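Local structure of single-stranded-DNA-specific exonuclease RecJ (Thermus thermophilus, 2ZXR) at residues G85-A90 and R286-D291; L278-K283 and L303-A308; G339-M344 and V362-G367. The protein degrades single-stranded DNA in the 5' to 3' direction as a divalent-metal-dependent exonuclease of the RecJ family that takes part in DNA repair. All blocks are in the same frame, centred on the assembly; numbering follows the deposited sequence.

Interaction 1. Residues G85-A90 and R286-D291; sequences GLTGTA and RLLLTD
Leu288 and Leu289, at the C-terminal end of helix 281-289, pack against Leu86, Thr87 and Ala90 of helix 83-98 in a buried, apolar helix-helix contact within the catalytic part of the enzyme. The backbones come close at Ala90, whose CA lies 6.2 Å from the CA of Leu289; the small alanine side chain lets them approach this far. Ala90 CB points at the other helix and meets Leu288 CB at 3.8 Å. Leu289 CD2 reaches back to the Ala90 backbone, 3.9 Å from Ala90 CA. Leu288 holds its CG anti to the carbonyl carbon (chi1 -57°), and its CD1 reaches Thr87 CG2 at 3.9 Å and Leu86 O at 4.0 Å. Thr87 divides its two branches: the methyl faces the leucine, while OG1 is hydrogen-bonded to Ala83 O in its own helix. This suits threonine to a place with an apolar neighbour and a backbone carbonyl within reach. Leu86 lies against Asp80, a manganese ligand, and Thr87 closely follows Asp84, a ligand of the bound magnesium ion. Arg94 of helix 83-98 adds polar ties at the helix end, to Leu288 O and Asp291. Between the two segments themselves no hydrogen bond forms, and the contact there is van der Waals and hydrophobic, close to metal-binding residues.

Interaction 2. Residues L278-K283 and L303-A308; sequences LGEAEK and LHRLNA
Glu280 sets its CG anti to the carbonyl carbon (chi1 -73°) and then runs extended, with CD anti to CA (chi2 -179°), which carries the carboxylate out to Leu306 and Arg305. Arg305 comes from the other segment with CG anti to the backbone N and a bend at chi3. The two chains cross at about a right angle, their flat ends turned 41° apart. Glu280 OE1 lies 3.6 Å from Arg305 NH2, a long salt bridge at the edge of the guanidinium. A firmer bond links Lys283 NZ to Glu280 OE2 at 2.6 Å, meeting the oxygen nearly along its C-O axis. Glu280 thus stands between two cations, with Lys283 NZ and Arg305 NH2 5.0 Å apart; its negative charge would ease their repulsion. Glu302 also pairs with both Lys283 and Arg305, completing a network of alternating charges.

Beneath these charges lies Leu306. The methylene CB of Glu280 packs on Leu306 CD1 at 4.0 Å, while the carboxylate oxygen Glu280 OE1 lies 3.5 Å from Leu306 CD2. Leu278 slides past Leu306 in the opposite direction, with CD2 groups 3.9 Å apart, and its CD2 also reaches Leu306 O. Gly279, at positive phi, is the C-prime residue of a Schellman motif ending helix 261-277, a backbone shape easily adopted without a CB. The chain then turns into helix 281-289, where Lys283 meets Leu303 CD2. Helix 293-321 is packed against the junction of two helices: Ala275 of helix 261-277 touches both Leu303 and Leu306, Leu251 of helix 246-254 touches Leu303, and Leu278 extends to His340 in the loop before helix 341-355.

Interaction 3. Residues G339-M344 and V362-G367; sequences GHPGVM and VAQGKG
Met344 points its CB at the strand pair from near the start of helix 341-355. CG sits between the backbone N and the carbonyl carbon (chi1 57°), and the sulfur SD lies anti to CA (chi2 -175°), 3.8 Å from Lys366 O and 4.0 Å from Ala363 CB. The chain then bends sharply at chi3, laying the terminal CE over the backbone at Ala363: it is 3.3 Å from Ala363 N and a tight 3.4 Å from Ala363 CB. Ala363, with only a methyl group, lets the tip of the long, unbranched methionine come this close to the strand.

The contact belongs to the DHHA1 domain, in the beta-alpha-beta unit of strand 332-335, helix 341-355 and strand 359-363. It brings the beginning of the helix against the end of the second strand, where a type I' turn from Ala363 to Lys366 leads into strand 366-370. Both central residues, Gln364 and Gly365, have positive phi, which Gly365 takes easily.

Gly339 lies before the helix, its CA 5.0 Å from the CA of Ala363; a CB here would be pressed against Ala363 CB, so glycine permits the approach. Pro341 lies near the start of the helix, where a missing amide hydrogen costs little. The rigid ring sets CG 3.8 Å from Ala363 O and 4.3 Å from Lys366 CG.

In the fold
The three interactions follow a path from the metal-binding region to the DHHA1 domain. Interactions 1 and 2 share helix 281-289, their segments alternating along the chain; their centres are about 14 Å apart and they meet where Leu287 packs on Leu303. Interaction 3 follows both in sequence. Its centre is about 18 Å from that of interaction 2, which it touches through Leu278 and His340, and about 27 Å from that of interaction 1, which it does not touch. Helix 293-321 spans the gap, contributing a segment to interaction 2 and packing on His340, Val343 and Met344 of interaction 3. Continuous packing thus joins the DHH and DHHA1 parts of the nuclease.

Interaction 1. Residues G85-A90 and R286-D291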
ATOM      1  N   GLY A  85     -10.593 -12.010  14.347  1.00 21.56           N
ATOM      2  CA  GLY A  85     -11.525 -12.914  15.007  1.00 19.64           C
ATOM      3  C   GLY A  85     -11.933 -12.414  16.399  1.00 19.56           C
ATOM      4  O   GLY A  85     -13.105 -12.509  16.794  1.00 18.62           O
ATOM      5  N   LEU A  86     -10.981 -11.877  17.154  1.00 18.01           N
ATOM      6  CA  LEU A  86     -11.290 -11.386  18.489  1.00 17.90           C
ATOM      7  C   LEU A  86     -12.198 -10.158  18.513  1.00 18.23           C
ATOM      8  O   LEU A  86     -13.106 -10.069  19.367  1.00 17.35           O
ATOM      9  CB  LEU A  86     -10.010 -11.094  19.266  1.00 17.56           C
ATOM     10  CG  LEU A  86      -9.175 -12.321  19.634  1.00 19.16           C
ATOM     11  CD1 LEU A  86      -7.824 -11.890  20.177  1.00 18.70           C
ATOM     12  CD2 LEU A  86      -9.910 -13.136  20.685  1.00 20.31           C
ATOM     13  N   THR A  87     -11.972  -9.208  17.599  1.00 17.54           N
ATOM     14  CA  THR A  87     -12.812  -8.026  17.593  1.00 16.57           C
ATOM     15  C   THR A  87     -14.191  -8.432  17.097  1.00 17.29           C
ATOM     16  O   THR A  87     -15.202  -7.919  17.579  1.00 17.64           O
ATOM     17  CB  THR A  87     -12.214  -6.877  16.739  1.00 17.11           C
ATOM     18  OG1 THR A  87     -11.927  -7.340  15.419  1.00 15.50           O
ATOM     19  CG2 THR A  87     -10.945  -6.339  17.397  1.00 15.48           C
ATOM     20  N   GLY A  88     -14.226  -9.378  16.160  1.00 17.37           N
ATOM     21  CA  GLY A  88     -15.483  -9.864  15.641  1.00 17.10           C
ATOM     22  C   GLY A  88     -16.283 -10.573  16.743  1.00 18.39           C
ATOM     23  O   GLY A  88     -17.494 -10.387  16.847  1.00 17.29           O
ATOM     24  N   THR A  89     -15.656 -11.403  17.572  1.00 19.76           N
ATOM     25  CA  THR A  89     -16.478 -12.026  18.610  1.00 20.11           C
ATOM     26  C   THR A  89     -16.874 -10.989  19.683  1.00 20.80           C
ATOM     27  O   THR A  89     -17.982 -11.046  20.219  1.00 21.11           O
ATOM     28  CB  THR A  89     -15.857 -13.355  19.232  1.00 21.87           C
ATOM     29  OG1 THR A  89     -15.248 -13.094  20.488  1.00 25.32           O
ATOM     30  CG2 THR A  89     -14.888 -14.007  18.315  1.00 15.31           C
ATOM     31  N   ALA A  90     -16.020  -9.999  19.952  1.00 20.06           N
ATOM     32  CA  ALA A  90     -16.396  -8.989  20.927  1.00 20.23           C
ATOM     33  C   ALA A  90     -17.646  -8.270  20.421  1.00 20.07           C
ATOM     34  O   ALA A  90     -18.529  -7.947  21.199  1.00 21.09           O
ATOM     35  CB  ALA A  90     -15.261  -7.995  21.170  1.00 18.26           C
ATOM     36  N   ARG A 286     -10.887 -10.532  26.770  1.00 21.58           N
ATOM     37  CA  ARG A 286     -11.422  -9.888  27.973  1.00 22.30           C
ATOM     38  C   ARG A 286     -11.195  -8.368  27.944  1.00 21.96           C
ATOM     39  O   ARG A 286     -12.044  -7.597  28.383  1.00 21.42           O
ATOM     40  CB  ARG A 286     -10.788 -10.517  29.237  1.00 23.34           C
ATOM     41  CG  ARG A 286     -11.275  -9.973  30.583  1.00 23.74           C
ATOM     42  CD  ARG A 286     -12.808 -10.147  30.781  1.00 27.44           C
ATOM     43  NE  ARG A 286     -13.253  -9.414  31.970  1.00 29.41           N
ATOM     44  CZ  ARG A 286     -14.514  -9.089  32.269  1.00 30.74           C
ATOM     45  NH1 ARG A 286     -15.528  -9.431  31.477  1.00 30.76           N
ATOM     46  NH2 ARG A 286     -14.756  -8.370  33.358  1.00 30.21           N
ATOM     47  N   LEU A 287     -10.061  -7.931  27.407  1.00 21.42           N
ATOM     48  CA  LEU A 287      -9.803  -6.514  27.365  1.00 21.44           C
ATOM     49  C   LEU A 287     -10.906  -5.824  26.559  1.00 20.93           C
ATOM     50  O   LEU A 287     -11.325  -4.724  26.898  1.00 21.70           O
ATOM     51  CB  LEU A 287      -8.426  -6.229  26.735  1.00 21.20           C
ATOM     52  CG  LEU A 287      -8.123  -4.735  26.467  1.00 22.39           C
ATOM     53  CD1 LEU A 287      -7.903  -3.978  27.791  1.00 20.08           C
ATOM     54  CD2 LEU A 287      -6.898  -4.606  25.571  1.00 21.04           C
ATOM     55  N   LEU A 288     -11.385  -6.490  25.515  1.00 19.57           N
ATOM     56  CA  LEU A 288     -12.407  -5.929  24.623  1.00 20.60           C
ATOM     57  C   LEU A 288     -13.844  -6.017  25.162  1.00 20.41           C
ATOM     58  O   LEU A 288     -14.740  -5.294  24.682  1.00 19.66           O
ATOM     59  CB  LEU A 288     -12.343  -6.628  23.244  1.00 18.39           C
ATOM     60  CG  LEU A 288     -10.981  -6.549  22.542  1.00 19.13           C
ATOM     61  CD1 LEU A 288     -11.028  -7.242  21.204  1.00 17.46           C
ATOM     62  CD2 LEU A 288     -10.596  -5.101  22.369  1.00 18.77           C
ATOM     63  N   LEU A 289     -14.055  -6.896  26.140  1.00 19.63           N
ATOM     64  CA  LEU A 289     -15.377  -7.106  26.730  1.00 20.16           C
ATOM     65  C   LEU A 289     -15.652  -6.383  28.059  1.00 21.58           C
ATOM     66  O   LEU A 289     -16.818  -6.138  28.400  1.00 19.32           O
ATOM     67  CB  LEU A 289     -15.611  -8.601  26.951  1.00 19.82           C
ATOM     68  CG  LEU A 289     -15.661  -9.512  25.723  1.00 21.37           C
ATOM     69  CD1 LEU A 289     -15.817 -11.003  26.154  1.00 19.53           C
ATOM     70  CD2 LEU A 289     -16.821  -9.072  24.839  1.00 20.20           C
ATOM     71  N   THR A 290     -14.598  -6.024  28.802  1.00 21.79           N
ATOM     72  CA  THR A 290     -14.822  -5.398  30.090  1.00 22.63           C
ATOM     73  C   THR A 290     -15.197  -3.915  30.048  1.00 23.52           C
ATOM     74  O   THR A 290     -14.825  -3.197  29.140  1.00 23.06           O
ATOM     75  CB  THR A 290     -13.597  -5.597  31.036  1.00 23.20           C
ATOM     76  OG1 THR A 290     -13.931  -5.120  32.350  1.00 23.72           O
ATOM     77  CG2 THR A 290     -12.362  -4.813  30.523  1.00 23.69           C
ATOM     78  N   ASP A 291     -15.949  -3.470  31.053  1.00 23.89           N
ATOM     79  CA  ASP A 291     -16.370  -2.073  31.165  1.00 23.50           C
ATOM     80  C   ASP A 291     -15.708  -1.510  32.424  1.00 23.27           C
ATOM     81  O   ASP A 291     -15.921  -0.358  32.797  1.00 23.35           O
ATOM     82  CB  ASP A 291     -17.895  -1.982  31.309  1.00 24.70           C
ATOM     83  CG  ASP A 291     -18.639  -2.390  30.037  1.00 25.86           C
ATOM     84  OD1 ASP A 291     -19.774  -2.878  30.170  1.00 27.54           O
ATOM     85  OD2 ASP A 291     -18.117  -2.210  28.907  1.00 25.39           O
TER

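Interaction 2. Residues L278-K283 and L303-A308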
ATOM      1  N   LEU A 278       0.692 -16.075  21.565  1.00 30.78           N
ATOM      2  CA  LEU A 278       1.325 -16.616  22.760  1.00 31.17           C
ATOM      3  C   LEU A 278       0.425 -17.473  23.681  1.00 31.37           C
ATOM      4  O   LEU A 278       0.790 -17.790  24.817  1.00 31.94           O
ATOM      5  CB  LEU A 278       1.980 -15.462  23.543  1.00 30.17           C
ATOM      6  CG  LEU A 278       3.509 -15.330  23.424  1.00 31.27           C
ATOM      7  CD1 LEU A 278       3.990 -15.764  22.040  1.00 31.19           C
ATOM      8  CD2 LEU A 278       3.942 -13.904  23.737  1.00 28.55           C
ATOM      9  N   GLY A 279      -0.742 -17.862  23.192  1.00 31.87           N
ATOM     10  CA  GLY A 279      -1.624 -18.677  24.013  1.00 31.99           C
ATOM     11  C   GLY A 279      -2.389 -17.938  25.099  1.00 32.29           C
ATOM     12  O   GLY A 279      -2.852 -18.556  26.063  1.00 33.72           O
ATOM     13  N   GLU A 280      -2.520 -16.622  24.990  1.00 30.62           N
ATOM     14  CA  GLU A 280      -3.299 -15.908  26.000  1.00 29.96           C
ATOM     15  C   GLU A 280      -4.385 -15.054  25.338  1.00 27.96           C
ATOM     16  O   GLU A 280      -4.640 -13.924  25.734  1.00 26.80           O
ATOM     17  CB  GLU A 280      -2.384 -15.083  26.934  1.00 31.55           C
ATOM     18  CG  GLU A 280      -1.596 -15.981  27.933  1.00 35.71           C
ATOM     19  CD  GLU A 280      -0.666 -15.240  28.915  1.00 38.74           C
ATOM     20  OE1 GLU A 280       0.543 -15.596  28.972  1.00 42.46           O
ATOM     21  OE2 GLU A 280      -1.112 -14.327  29.655  1.00 40.15           O
ATOM     22  N   ALA A 281      -5.041 -15.632  24.335  1.00 27.69           N
ATOM     23  CA  ALA A 281      -6.127 -14.954  23.610  1.00 28.33           C
ATOM     24  C   ALA A 281      -7.267 -14.465  24.537  1.00 28.25           C
ATOM     25  O   ALA A 281      -7.864 -13.424  24.276  1.00 27.65           O
ATOM     26  CB  ALA A 281      -6.684 -15.872  22.506  1.00 27.37           C
ATOM     27  N   GLU A 282      -7.549 -15.198  25.617  1.00 29.06           N
ATOM     28  CA  GLU A 282      -8.592 -14.796  26.571  1.00 28.86           C
ATOM     29  C   GLU A 282      -8.278 -13.411  27.098  1.00 26.81           C
ATOM     30  O   GLU A 282      -9.162 -12.607  27.296  1.00 26.98           O
ATOM     31  CB  GLU A 282      -8.661 -15.729  27.799  1.00 30.88           C
ATOM     32  CG  GLU A 282      -8.162 -17.124  27.575  1.00 37.12           C
ATOM     33  CD  GLU A 282      -6.626 -17.219  27.521  1.00 39.49           C
ATOM     34  OE1 GLU A 282      -6.124 -17.955  26.631  1.00 41.15           O
ATOM     35  OE2 GLU A 282      -5.931 -16.580  28.368  1.00 40.27           O
ATOM     36  N   LYS A 283      -7.006 -13.150  27.359  1.00 26.28           N
ATOM     37  CA  LYS A 283      -6.587 -11.854  27.874  1.00 24.53           C
ATOM     38  C   LYS A 283      -7.020 -10.732  26.941  1.00 23.57           C
ATOM     39  O   LYS A 283      -7.560  -9.699  27.387  1.00 21.24           O
ATOM     40  CB  LYS A 283      -5.068 -11.807  28.012  1.00 27.00           C
ATOM     41  CG  LYS A 283      -4.521 -11.938  29.428  1.00 29.35           C
ATOM     42  CD  LYS A 283      -4.989 -13.175  30.103  1.00 31.06           C
ATOM     43  CE  LYS A 283      -4.322 -13.312  31.474  1.00 33.09           C
ATOM     44  NZ  LYS A 283      -2.833 -13.292  31.372  1.00 32.37           N
ATOM     45  N   LEU A 303      -1.108  -7.103  27.874  1.00 26.04           N
ATOM     46  CA  LEU A 303      -0.854  -7.191  26.431  1.00 25.81           C
ATOM     47  C   LEU A 303       0.520  -6.576  26.125  1.00 25.05           C
ATOM     48  O   LEU A 303       1.226  -7.067  25.247  1.00 24.60           O
ATOM     49  CB  LEU A 303      -1.916  -6.465  25.593  1.00 25.27           C
ATOM     50  CG  LEU A 303      -3.391  -6.885  25.537  1.00 27.58           C
ATOM     51  CD1 LEU A 303      -3.954  -6.482  24.180  1.00 24.35           C
ATOM     52  CD2 LEU A 303      -3.557  -8.393  25.750  1.00 26.43           C
ATOM     53  N   HIS A 304       0.898  -5.510  26.829  1.00 23.86           N
ATOM     54  CA  HIS A 304       2.218  -4.910  26.581  1.00 25.52           C
ATOM     55  C   HIS A 304       3.329  -5.914  26.874  1.00 25.90           C
ATOM     56  O   HIS A 304       4.321  -5.986  26.141  1.00 25.33           O
ATOM     57  CB  HIS A 304       2.432  -3.670  27.439  1.00 27.35           C
ATOM     58  CG  HIS A 304       1.640  -2.487  26.982  1.00 30.63           C
ATOM     59  ND1 HIS A 304       1.387  -1.393  27.789  1.00 33.54           N
ATOM     60  CD2 HIS A 304       1.081  -2.206  25.781  1.00 31.26           C
ATOM     61  CE1 HIS A 304       0.716  -0.488  27.095  1.00 33.89           C
ATOM     62  NE2 HIS A 304       0.520  -0.959  25.873  1.00 32.14           N
ATOM     63  N   ARG A 305       3.142  -6.706  27.931  1.00 25.04           N
ATOM     64  CA  ARG A 305       4.122  -7.698  28.303  1.00 25.75           C
ATOM     65  C   ARG A 305       4.180  -8.830  27.286  1.00 24.60           C
ATOM     66  O   ARG A 305       5.255  -9.292  26.919  1.00 24.38           O
ATOM     67  CB  ARG A 305       3.809  -8.275  29.680  1.00 28.45           C
ATOM     68  CG  ARG A 305       5.004  -9.019  30.251  1.00 32.46           C
ATOM     69  CD  ARG A 305       4.593 -10.107  31.220  1.00 36.87           C
ATOM     70  NE  ARG A 305       3.827 -11.147  30.546  1.00 38.96           N
ATOM     71  CZ  ARG A 305       2.653 -11.582  30.972  1.00 40.05           C
ATOM     72  NH1 ARG A 305       2.136 -11.055  32.073  1.00 40.63           N
ATOM     73  NH2 ARG A 305       2.002 -12.530  30.303  1.00 39.88           N
ATOM     74  N   LEU A 306       3.020  -9.285  26.828  1.00 23.24           N
ATOM     75  CA  LEU A 306       3.002 -10.363  25.848  1.00 22.91           C
ATOM     76  C   LEU A 306       3.663  -9.914  24.532  1.00 22.74           C
ATOM     77  O   LEU A 306       4.408 -10.676  23.904  1.00 21.71           O
ATOM     78  CB  LEU A 306       1.561 -10.821  25.591  1.00 21.87           C
ATOM     79  CG  LEU A 306       0.956 -11.633  26.742  1.00 23.54           C
ATOM     80  CD1 LEU A 306      -0.558 -11.529  26.691  1.00 22.05           C
ATOM     81  CD2 LEU A 306       1.438 -13.118  26.661  1.00 22.25           C
ATOM     82  N   ASN A 307       3.378  -8.683  24.117  1.00 21.50           N
ATOM     83  CA  ASN A 307       3.961  -8.151  22.886  1.00 23.32           C
ATOM     84  C   ASN A 307       5.491  -8.013  23.007  1.00 23.14           C
ATOM     85  O   ASN A 307       6.213  -8.238  22.038  1.00 22.82           O
ATOM     86  CB  ASN A 307       3.344  -6.793  22.560  1.00 24.24           C
ATOM     87  CG  ASN A 307       3.733  -6.297  21.181  1.00 25.30           C
ATOM     88  OD1 ASN A 307       3.412  -6.923  20.164  1.00 26.27           O
ATOM     89  ND2 ASN A 307       4.423  -5.169  21.140  1.00 26.23           N
ATOM     90  N   ALA A 308       5.971  -7.658  24.198  1.00 21.88           N
ATOM     91  CA  ALA A 308       7.413  -7.531  24.433  1.00 23.35           C
ATOM     92  C   ALA A 308       8.052  -8.918  24.364  1.00 23.80           C
ATOM     93  O   ALA A 308       9.188  -9.075  23.903  1.00 23.61           O
ATOM     94  CB  ALA A 308       7.690  -6.890  25.814  1.00 23.39           C
TER

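Interaction 3. Residues G339-M344 and V362-G367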
ATOM      1  N   GLY A 339      12.285 -23.580  17.925  1.00 30.07           N
ATOM      2  CA  GLY A 339      11.690 -22.276  17.692  1.00 29.68           C
ATOM      3  C   GLY A 339      10.242 -22.247  18.151  1.00 29.30           C
ATOM      4  O   GLY A 339       9.591 -23.290  18.199  1.00 28.75           O
ATOM      5  N   HIS A 340       9.742 -21.068  18.509  1.00 28.54           N
ATOM      6  CA  HIS A 340       8.357 -20.929  18.953  1.00 29.02           C
ATOM      7  C   HIS A 340       7.456 -20.761  17.706  1.00 28.63           C
ATOM      8  O   HIS A 340       7.627 -19.841  16.926  1.00 28.25           O
ATOM      9  CB  HIS A 340       8.244 -19.716  19.902  1.00 30.57           C
ATOM     10  CG  HIS A 340       6.939 -19.637  20.639  1.00 32.85           C
ATOM     11  ND1 HIS A 340       6.859 -19.302  21.978  1.00 33.81           N
ATOM     12  CD2 HIS A 340       5.667 -19.881  20.236  1.00 33.08           C
ATOM     13  CE1 HIS A 340       5.596 -19.351  22.369  1.00 33.19           C
ATOM     14  NE2 HIS A 340       4.852 -19.701  21.333  1.00 34.87           N
ATOM     15  N   PRO A 341       6.499 -21.675  17.491  1.00 29.59           N
ATOM     16  CA  PRO A 341       5.621 -21.564  16.313  1.00 30.18           C
ATOM     17  C   PRO A 341       4.820 -20.273  16.250  1.00 29.61           C
ATOM     18  O   PRO A 341       4.399 -19.851  15.175  1.00 30.41           O
ATOM     19  CB  PRO A 341       4.745 -22.818  16.421  1.00 30.52           C
ATOM     20  CG  PRO A 341       5.722 -23.816  17.042  1.00 30.12           C
ATOM     21  CD  PRO A 341       6.281 -22.966  18.167  1.00 30.35           C
ATOM     22  N   GLY A 342       4.657 -19.636  17.401  1.00 29.04           N
ATOM     23  CA  GLY A 342       3.924 -18.391  17.478  1.00 28.53           C
ATOM     24  C   GLY A 342       4.643 -17.183  16.894  1.00 29.26           C
ATOM     25  O   GLY A 342       4.008 -16.146  16.613  1.00 28.70           O
ATOM     26  N   VAL A 343       5.954 -17.278  16.692  1.00 27.81           N
ATOM     27  CA  VAL A 343       6.650 -16.134  16.134  1.00 27.83           C
ATOM     28  C   VAL A 343       7.243 -16.342  14.757  1.00 28.17           C
ATOM     29  O   VAL A 343       7.651 -15.356  14.125  1.00 28.50           O
ATOM     30  CB  VAL A 343       7.784 -15.617  17.078  1.00 28.80           C
ATOM     31  CG1 VAL A 343       7.300 -15.640  18.523  1.00 28.61           C
ATOM     32  CG2 VAL A 343       9.061 -16.419  16.893  1.00 27.92           C
ATOM     33  N   MET A 344       7.271 -17.586  14.267  1.00 27.06           N
ATOM     34  CA  MET A 344       7.887 -17.845  12.962  1.00 27.93           C
ATOM     35  C   MET A 344       7.220 -17.166  11.766  1.00 26.22           C
ATOM     36  O   MET A 344       7.887 -16.829  10.803  1.00 24.85           O
ATOM     37  CB  MET A 344       8.059 -19.372  12.703  1.00 29.56           C
ATOM     38  CG  MET A 344       6.790 -20.228  12.776  1.00 33.41           C
ATOM     39  SD  MET A 344       7.002 -22.100  12.613  1.00 37.20           S
ATOM     40  CE  MET A 344       8.646 -22.261  12.018  1.00 33.67           C
ATOM     41  N   VAL A 362      10.443 -24.186   9.632  1.00 21.10           N
ATOM     42  CA  VAL A 362       9.901 -25.326  10.367  1.00 21.14           C
ATOM     43  C   VAL A 362      10.421 -25.207  11.781  1.00 21.28           C
ATOM     44  O   VAL A 362      11.600 -24.935  11.979  1.00 22.49           O
ATOM     45  CB  VAL A 362      10.411 -26.658   9.794  1.00 21.58           C
ATOM     46  CG1 VAL A 362       9.906 -27.825  10.656  1.00 20.37           C
ATOM     47  CG2 VAL A 362       9.951 -26.820   8.362  1.00 22.44           C
ATOM     48  N   ALA A 363       9.552 -25.376  12.764  1.00 22.01           N
ATOM     49  CA  ALA A 363       9.972 -25.305  14.171  1.00 23.04           C
ATOM     50  C   ALA A 363       9.048 -26.208  14.923  1.00 23.30           C
ATOM     51  O   ALA A 363       7.831 -26.085  14.796  1.00 23.22           O
ATOM     52  CB  ALA A 363       9.862 -23.894  14.722  1.00 21.87           C
ATOM     53  N   GLN A 364       9.617 -27.130  15.688  1.00 24.55           N
ATOM     54  CA  GLN A 364       8.806 -28.059  16.465  1.00 26.15           C
ATOM     55  C   GLN A 364       7.766 -28.784  15.591  1.00 26.65           C
ATOM     56  O   GLN A 364       6.634 -29.031  16.012  1.00 27.46           O
ATOM     57  CB  GLN A 364       8.133 -27.297  17.631  1.00 27.41           C
ATOM     58  CG  GLN A 364       9.191 -26.710  18.581  1.00 28.97           C
ATOM     59  CD  GLN A 364       8.615 -26.134  19.863  1.00 31.43           C
ATOM     60  OE1 GLN A 364       8.292 -24.942  19.943  1.00 31.89           O
ATOM     61  NE2 GLN A 364       8.490 -26.976  20.877  1.00 31.26           N
ATOM     62  N   GLY A 365       8.155 -29.117  14.369  1.00 26.81           N
ATOM     63  CA  GLY A 365       7.260 -29.842  13.490  1.00 27.87           C
ATOM     64  C   GLY A 365       6.139 -29.045  12.860  1.00 27.88           C
ATOM     65  O   GLY A 365       5.295 -29.599  12.144  1.00 27.35           O
ATOM     66  N   LYS A 366       6.089 -27.753  13.148  1.00 27.77           N
ATOM     67  CA  LYS A 366       5.064 -26.920  12.534  1.00 28.24           C
ATOM     68  C   LYS A 366       5.770 -26.131  11.461  1.00 27.22           C
ATOM     69  O   LYS A 366       6.937 -25.781  11.608  1.00 28.31           O
ATOM     70  CB  LYS A 366       4.417 -25.997  13.566  1.00 29.02           C
ATOM     71  CG  LYS A 366       3.720 -26.768  14.695  1.00 31.57           C
ATOM     72  CD  LYS A 366       2.804 -27.849  14.119  1.00 34.27           C
ATOM     73  CE  LYS A 366       1.923 -28.507  15.193  1.00 37.16           C
ATOM     74  NZ  LYS A 366       0.850 -27.574  15.696  1.00 39.83           N
ATOM     75  N   GLY A 367       5.085 -25.869  10.362  1.00 26.86           N
ATOM     76  CA  GLY A 367       5.731 -25.129   9.297  1.00 26.04           C
ATOM     77  C   GLY A 367       4.966 -23.907   8.836  1.00 25.65           C
ATOM     78  O   GLY A 367       3.733 -23.887   8.829  1.00 24.25           O
TER